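Local coordinates for single-stranded DNA-binding protein DdrB (Deinococcus radiodurans, PDB 4NOE), which binds single-stranded DNA and assists the accurate annealing of complementary strands, probably as part of the response to DNA damage, at residues Leu6-Ile11 against Val20-Glu25. Sequence-based numbering, arbitrary orientation.
Sequences LQIEFI and VNVEHE
Ile8 and Val20 face each other as a hydrogen-bonded pair of antiparallel strands: Ile8 N donates a hydrogen bond to Val20 O and Val20 N donates one to Ile8 O, each at 2.8 Å. Toward the start of strand 6-11, Leu6 and Val22 form a second such pair, while Gln7 and Asn21 between them form a non-hydrogen-bonded pair, where Gln7 CA directs its hydrogen at Val20 O from 3.2 Å. Branching at CB suits the extended backbone of Ile8, Val20 and Val22, and their hydrocarbon character suits the buried face they share with Leu6. Ile8 CG2 meets the CG2 methyl of Val22 at 3.7 Å, whereas CG1 runs anti to the backbone N (chi1 165°) and lies above one face of the Phe10 ring, displaced toward its rim. Val20 CG2 touches the edge of that ring, 3.7 Å from CD2. Helix 28-37 packs against this face, Val31 on Val22 and Tyr35 on both Val20 and Phe10. On the other face, the Gln7 side chain runs along Asn21: CB lies near Val20 O, CG comes within 3.2 Å of Asn21 OD1, CD stands a little farther from the same oxygen, and NE2 makes a weak, bent bond to it (3.4 Å, 131°). The amide planes are only 24° apart, and polar ends suit this less buried side; Gln7 NE2 also bonds weakly to Gln7 OE1 of a third subunit. Past the end of strand 17-22, Leu6 CD1 lies 4.0 Å from Glu25 CA. The arrangement is a beta hairpin backed by a helix; each strand pairs antiparallel with a different neighbouring subunit, extending the sheet across both interfaces.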
ATOM      1  N   LEU E   6      26.548 -18.333  31.408  1.00 24.69           N
ATOM      2  CA  LEU E   6      25.593 -17.755  30.469  1.00 26.21           C
ATOM      3  C   LEU E   6      25.923 -18.288  29.084  1.00 23.51           C
ATOM      4  O   LEU E   6      27.004 -18.846  28.875  1.00 23.47           O
ATOM      5  CB  LEU E   6      25.677 -16.222  30.463  1.00 23.56           C
ATOM      6  CG  LEU E   6      25.081 -15.349  31.575  1.00 38.31           C
ATOM      7  CD1 LEU E   6      25.604 -15.709  32.939  1.00 48.09           C
ATOM      8  CD2 LEU E   6      25.389 -13.895  31.307  1.00 43.93           C
ATOM      9  N   GLN E   7      24.984 -18.127  28.156  1.00 17.80           N
ATOM     10  CA  GLN E   7      25.228 -18.367  26.745  1.00 20.21           C
ATOM     11  C   GLN E   7      24.884 -17.098  25.984  1.00 21.22           C
ATOM     12  O   GLN E   7      23.947 -16.382  26.332  1.00 21.02           O
ATOM     13  CB  GLN E   7      24.362 -19.514  26.218  1.00 15.81           C
ATOM     14  CG  GLN E   7      24.736 -20.894  26.737  1.00 29.51           C
ATOM     15  CD  GLN E   7      23.854 -21.971  26.127  1.00 51.66           C
ATOM     16  OE1 GLN E   7      22.666 -22.073  26.447  1.00 59.83           O
ATOM     17  NE2 GLN E   7      24.425 -22.767  25.226  1.00 54.62           N
ATOM     18  N   ILE E   8      25.655 -16.797  24.958  1.00 14.23           N
ATOM     19  CA  ILE E   8      25.324 -15.647  24.141  1.00 13.54           C
ATOM     20  C   ILE E   8      25.270 -16.098  22.696  1.00 13.11           C
ATOM     21  O   ILE E   8      26.120 -16.870  22.248  1.00 15.64           O
ATOM     22  CB  ILE E   8      26.276 -14.441  24.386  1.00 18.08           C
ATOM     23  CG1 ILE E   8      26.146 -13.409  23.269  1.00 16.50           C
ATOM     24  CG2 ILE E   8      27.727 -14.880  24.511  1.00 13.81           C
ATOM     25  CD1 ILE E   8      26.973 -12.151  23.531  1.00 16.81           C
ATOM     26  N   GLU E   9      24.233 -15.661  21.988  1.00 12.65           N
ATOM     27  CA  GLU E   9      24.057 -16.039  20.597  1.00 16.69           C
ATOM     28  C   GLU E   9      24.581 -14.937  19.707  1.00 15.51           C
ATOM     29  O   GLU E   9      24.186 -13.775  19.838  1.00 17.27           O
ATOM     30  CB  GLU E   9      22.573 -16.302  20.282  1.00 14.28           C
ATOM     31  N   PHE E  10      25.482 -15.304  18.805  1.00 15.48           N
ATOM     32  CA  PHE E  10      26.036 -14.353  17.857  1.00 18.40           C
ATOM     33  C   PHE E  10      25.586 -14.696  16.450  1.00 20.33           C
ATOM     34  O   PHE E  10      25.222 -15.839  16.154  1.00 13.85           O
ATOM     35  CB  PHE E  10      27.567 -14.405  17.851  1.00 15.64           C
ATOM     36  CG  PHE E  10      28.219 -13.862  19.092  1.00 19.21           C
ATOM     37  CD1 PHE E  10      28.330 -12.493  19.294  1.00 14.79           C
ATOM     38  CD2 PHE E  10      28.770 -14.720  20.029  1.00 17.08           C
ATOM     39  CE1 PHE E  10      28.949 -11.991  20.416  1.00 12.96           C
ATOM     40  CE2 PHE E  10      29.403 -14.226  21.152  1.00 18.94           C
ATOM     41  CZ  PHE E  10      29.492 -12.856  21.348  1.00 14.68           C
ATOM     42  N   ILE E  11      25.633 -13.689  15.591  1.00 12.45           N
ATOM     43  CA  ILE E  11      25.607 -13.886  14.165  1.00 10.67           C
ATOM     44  C   ILE E  11      27.030 -13.557  13.725  1.00 22.13           C
ATOM     45  O   ILE E  11      27.516 -12.448  13.960  1.00 19.73           O
ATOM     46  CB  ILE E  11      24.635 -12.925  13.485  1.00 12.84           C
ATOM     47  CG1 ILE E  11      23.204 -13.170  13.970  1.00 17.59           C
ATOM     48  CG2 ILE E  11      24.712 -13.091  11.969  1.00 10.21           C
ATOM     49  CD1 ILE E  11      22.655 -14.554  13.608  1.00 19.23           C
ATOM     50  N   VAL E  20      27.772 -19.067  22.112  1.00 16.98           N
ATOM     51  CA  VAL E  20      29.013 -19.160  22.879  1.00 18.55           C
ATOM     52  C   VAL E  20      28.733 -19.287  24.381  1.00 23.03           C
ATOM     53  O   VAL E  20      27.836 -18.617  24.918  1.00 17.92           O
ATOM     54  CB  VAL E  20      29.894 -17.915  22.623  1.00 25.49           C
ATOM     55  CG1 VAL E  20      31.087 -17.879  23.576  1.00 22.63           C
ATOM     56  CG2 VAL E  20      30.359 -17.886  21.182  1.00 26.30           C
ATOM     57  N   ASN E  21      29.494 -20.145  25.063  1.00 25.02           N
ATOM     58  CA  ASN E  21      29.389 -20.258  26.518  1.00 31.99           C
ATOM     59  C   ASN E  21      30.271 -19.239  27.242  1.00 27.56           C
ATOM     60  O   ASN E  21      31.409 -19.004  26.838  1.00 32.63           O
ATOM     61  CB  ASN E  21      29.734 -21.675  26.972  1.00 36.56           C
ATOM     62  CG  ASN E  21      28.730 -22.699  26.489  1.00 42.24           C
ATOM     63  OD1 ASN E  21      27.518 -22.480  26.535  1.00 43.12           O
ATOM     64  ND2 ASN E  21      29.230 -23.826  26.016  1.00 51.18           N
ATOM     65  N   VAL E  22      29.727 -18.626  28.291  1.00 22.33           N
ATOM     66  CA  VAL E  22      30.451 -17.651  29.110  1.00 29.82           C
ATOM     67  C   VAL E  22      30.510 -18.172  30.552  1.00 38.26           C
ATOM     68  O   VAL E  22      29.478 -18.534  31.127  1.00 34.39           O
ATOM     69  CB  VAL E  22      29.744 -16.275  29.106  1.00 37.58           C
ATOM     70  CG1 VAL E  22      30.623 -15.209  29.753  1.00 34.63           C
ATOM     71  CG2 VAL E  22      29.389 -15.861  27.686  1.00 43.00           C
ATOM     72  N   GLU E  23      31.710 -18.220  31.127  1.00 40.12           N
ATOM     73  CA  GLU E  23      31.915 -18.837  32.444  1.00 40.50           C
ATOM     74  C   GLU E  23      31.261 -18.041  33.566  1.00 36.55           C
ATOM     75  O   GLU E  23      30.573 -18.593  34.420  1.00 36.87           O
ATOM     76  CB  GLU E  23      33.406 -19.003  32.730  1.00 45.18           C
ATOM     77  N   HIS E  24      31.474 -16.734  33.559  1.00 39.88           N
ATOM     78  CA  HIS E  24      30.848 -15.886  34.558  1.00 44.69           C
ATOM     79  C   HIS E  24      30.230 -14.642  33.941  1.00 46.15           C
ATOM     80  O   HIS E  24      30.778 -14.051  33.009  1.00 53.30           O
ATOM     81  CB  HIS E  24      31.854 -15.495  35.651  1.00 49.67           C
ATOM     82  N   GLU E  25      29.075 -14.279  34.482  1.00 45.71           N
ATOM     83  CA  GLU E  25      28.365 -13.037  34.197  1.00 48.26           C
ATOM     84  C   GLU E  25      29.277 -11.810  34.074  1.00 50.11           C
ATOM     85  O   GLU E  25      29.077 -10.958  33.205  1.00 47.82           O
ATOM     86  CB  GLU E  25      27.366 -12.831  35.337  1.00 57.58           C
ATOM     87  CG  GLU E  25      26.437 -11.642  35.241  1.00 65.19           C
ATOM     88  CD  GLU E  25      25.347 -11.728  36.293  1.00 74.28           C
ATOM     89  OE1 GLU E  25      24.827 -12.843  36.504  1.00 78.85           O
ATOM     90  OE2 GLU E  25      25.020 -10.699  36.922  1.00 77.09           O
TER